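Local atomic coordinates of Boca/mesd chaperone for ywtd beta-propeller-egf protein 1 (Caenorhabditis elegans, PDB entry 3OFG), a protein that probably acts as an endoplasmic reticulum chaperone of the Boca/Mesd family, helping the beta-propeller domains of LDL-receptor-type proteins to mature. Residues 33-36 / 37-40. Numbering follows the deposited sequence. Where two conformers were deposited one is given.
Sequences EKWT and QIWQ
Trp35 meets Ile38 and Trp39 one turn further along helix 29-45, a local i to i+3 and i+4 contact on the helix that packs against the antiparallel sheet of this Mesd-family domain. The backbone hydrogen bond from Trp39 N to Trp35 O is 2.9 Å long and nearly straight at 173°. The same carbonyl oxygen lies over one face of the Trp39 indole, 3.2 Å from Trp39 CD2. With CG anti to the carbonyl carbon (chi1 -59°), that indole lies back over the preceding turn, and its broad six-membered ring covers Trp35 CB, a CH-pi contact of 3.9 Å to the centroid. The two indoles meet obliquely, their planes at 39°. A leucine in place of Trp39 would probably leave Trp35 CB without its aromatic face and open a gap beside Phe82. Apolar Ile38 lays CD1 over the six-membered ring of Trp35, a CH-pi contact 3.9 Å from the centroid. The methylenes of Lys34 run alongside, CE over the rim of the same indole face. Thr36 is small enough to face strands 50-56 and 59-64, its hydroxyl satisfied by a hydrogen bond to Thr32 O, while Trp35 and Trp39 pack on Phe82, just before strand 83-89.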
ATOM      1  N   GLU A  33       5.553 -14.485  -1.081  1.00  6.46           N
ATOM      2  CA  GLU A  33       5.172 -14.543   0.324  1.00  6.97           C
ATOM      3  C   GLU A  33       6.324 -15.097   1.151  1.00  6.88           C
ATOM      4  O   GLU A  33       6.615 -14.551   2.240  1.00  9.15           O
ATOM      5  CB  GLU A  33       3.892 -15.355   0.518  1.00  9.49           C
ATOM      6  CG  GLU A  33       2.669 -14.637  -0.067  1.00 12.64           C
ATOM      7  CD  GLU A  33       1.323 -15.254   0.235  0.64 28.14           C
ATOM      8  OE1 GLU A  33       1.265 -16.238   0.988  0.62 38.67           O
ATOM      9  OE2 GLU A  33       0.315 -14.714  -0.278  0.69 34.19           O
ATOM     10  N   LYS A  34       7.022 -16.108   0.666  1.00  7.56           N
ATOM     11  CA  LYS A  34       8.141 -16.673   1.389  1.00  6.99           C
ATOM     12  C   LYS A  34       9.214 -15.625   1.592  1.00  7.30           C
ATOM     13  O   LYS A  34       9.703 -15.382   2.710  1.00  6.64           O
ATOM     14  CB  LYS A  34       8.731 -17.859   0.631  1.00  8.65           C
ATOM     15  CG  LYS A  34      10.028 -18.374   1.217  1.00  8.89           C
ATOM     16  CD  LYS A  34      10.569 -19.588   0.478  1.00 11.33           C
ATOM     17  CE  LYS A  34      11.961 -19.945   0.936  1.00 13.69           C
ATOM     18  NZ  LYS A  34      12.447 -21.177   0.239  1.00 21.73           N
ATOM     19  N   TRP A  35       9.649 -15.015   0.495  1.00  6.43           N
ATOM     20  CA  TRP A  35      10.835 -14.176   0.564  1.00  6.00           C
ATOM     21  C   TRP A  35      10.577 -12.824   1.205  1.00  5.51           C
ATOM     22  O   TRP A  35      11.446 -12.316   1.915  1.00  6.34           O
ATOM     23  CB  TRP A  35      11.511 -14.057  -0.822  1.00  6.18           C
ATOM     24  CG  TRP A  35      12.226 -15.341  -1.087  1.00  7.95           C
ATOM     25  CD1 TRP A  35      11.802 -16.393  -1.862  1.00  9.08           C
ATOM     26  CD2 TRP A  35      13.423 -15.767  -0.451  1.00  7.90           C
ATOM     27  NE1 TRP A  35      12.684 -17.442  -1.748  1.00 10.03           N
ATOM     28  CE2 TRP A  35      13.684 -17.075  -0.888  1.00  8.47           C
ATOM     29  CE3 TRP A  35      14.311 -15.160   0.439  1.00  9.32           C
ATOM     30  CZ2 TRP A  35      14.813 -17.791  -0.467  1.00 10.56           C
ATOM     31  CZ3 TRP A  35      15.434 -15.876   0.848  1.00 10.72           C
ATOM     32  CH2 TRP A  35      15.672 -17.164   0.383  1.00 11.23           C
ATOM     33  N   THR A  36       9.397 -12.247   1.018  1.00  5.75           N
ATOM     34  CA  THR A  36       9.111 -10.990   1.702  1.00  6.06           C
ATOM     35  C   THR A  36       9.100 -11.181   3.198  1.00  7.68           C
ATOM     36  O   THR A  36       9.557 -10.300   3.924  1.00  7.18           O
ATOM     37  CB  THR A  36       7.826 -10.293   1.223  1.00  7.51           C
ATOM     38  OG1 THR A  36       6.704 -11.166   1.354  1.00  7.25           O
ATOM     39  CG2 THR A  36       7.979  -9.860  -0.225  1.00  8.76           C
ATOM     40  N   GLN A  37       8.642 -12.316   3.694  1.00  5.70           N
ATOM     41  CA  GLN A  37       8.670 -12.514   5.128  0.55  7.29           C
ATOM     42  C   GLN A  37      10.086 -12.717   5.630  1.00  5.46           C
ATOM     43  O   GLN A  37      10.427 -12.227   6.696  1.00  7.00           O
ATOM     44  CB  GLN A  37       7.796 -13.673   5.569  0.55  7.63           C
ATOM     45  CG  GLN A  37       7.665 -13.628   7.065  0.55  9.44           C
ATOM     46  CD  GLN A  37       6.515 -14.407   7.634  0.55 19.23           C
ATOM     47  OE1 GLN A  37       5.350 -14.217   7.256  0.55 19.52           O
ATOM     48  NE2 GLN A  37       6.823 -15.225   8.631  0.55 10.58           N
ATOM     49  N   ILE A  38      10.919 -13.403   4.868  1.00  5.96           N
ATOM     50  CA  ILE A  38      12.324 -13.562   5.232  1.00  5.66           C
ATOM     51  C   ILE A  38      13.019 -12.206   5.276  1.00  6.28           C
ATOM     52  O   ILE A  38      13.746 -11.887   6.242  1.00  6.40           O
ATOM     53  CB  ILE A  38      13.057 -14.557   4.301  1.00  6.37           C
ATOM     54  CG1 ILE A  38      12.541 -15.971   4.555  1.00  6.91           C
ATOM     55  CG2 ILE A  38      14.566 -14.491   4.486  1.00  8.12           C
ATOM     56  CD1 ILE A  38      12.897 -16.950   3.446  1.00 10.09           C
ATOM     57  N   TRP A  39      12.836 -11.391   4.247  1.00  6.34           N
ATOM     58  CA  TRP A  39      13.439 -10.050   4.254  1.00  6.78           C
ATOM     59  C   TRP A  39      12.924  -9.238   5.431  1.00  7.03           C
ATOM     60  O   TRP A  39      13.696  -8.510   6.059  1.00  7.05           O
ATOM     61  CB  TRP A  39      13.229  -9.322   2.934  1.00  6.47           C
ATOM     62  CG  TRP A  39      13.802 -10.062   1.777  1.00  5.63           C
ATOM     63  CD1 TRP A  39      14.933 -10.824   1.770  1.00  7.22           C
ATOM     64  CD2 TRP A  39      13.257 -10.134   0.453  1.00  5.93           C
ATOM     65  NE1 TRP A  39      15.124 -11.365   0.513  1.00  7.28           N
ATOM     66  CE2 TRP A  39      14.104 -10.959  -0.295  1.00  7.09           C
ATOM     67  CE3 TRP A  39      12.129  -9.581  -0.158  1.00  6.72           C
ATOM     68  CZ2 TRP A  39      13.854 -11.241  -1.640  1.00  7.36           C
ATOM     69  CZ3 TRP A  39      11.879  -9.881  -1.487  1.00  7.03           C
ATOM     70  CH2 TRP A  39      12.732 -10.714  -2.198  1.00  6.57           C
ATOM     71  N   GLN A  40      11.641  -9.344   5.742  1.00  5.78           N
ATOM     72  CA  GLN A  40      11.090  -8.653   6.901  1.00  6.51           C
ATOM     73  C   GLN A  40      11.822  -9.098   8.163  1.00  7.05           C
ATOM     74  O   GLN A  40      12.161  -8.268   9.031  1.00  6.37           O
ATOM     75  CB  GLN A  40       9.599  -8.934   7.018  1.00  6.65           C
ATOM     76  CG  GLN A  40       8.954  -8.350   8.268  1.00  7.32           C
ATOM     77  CD  GLN A  40       7.535  -8.816   8.434  1.00  8.28           C
ATOM     78  OE1 GLN A  40       7.217  -9.982   8.164  1.00 10.60           O
ATOM     79  NE2 GLN A  40       6.674  -7.928   8.904  1.00 10.17           N
TER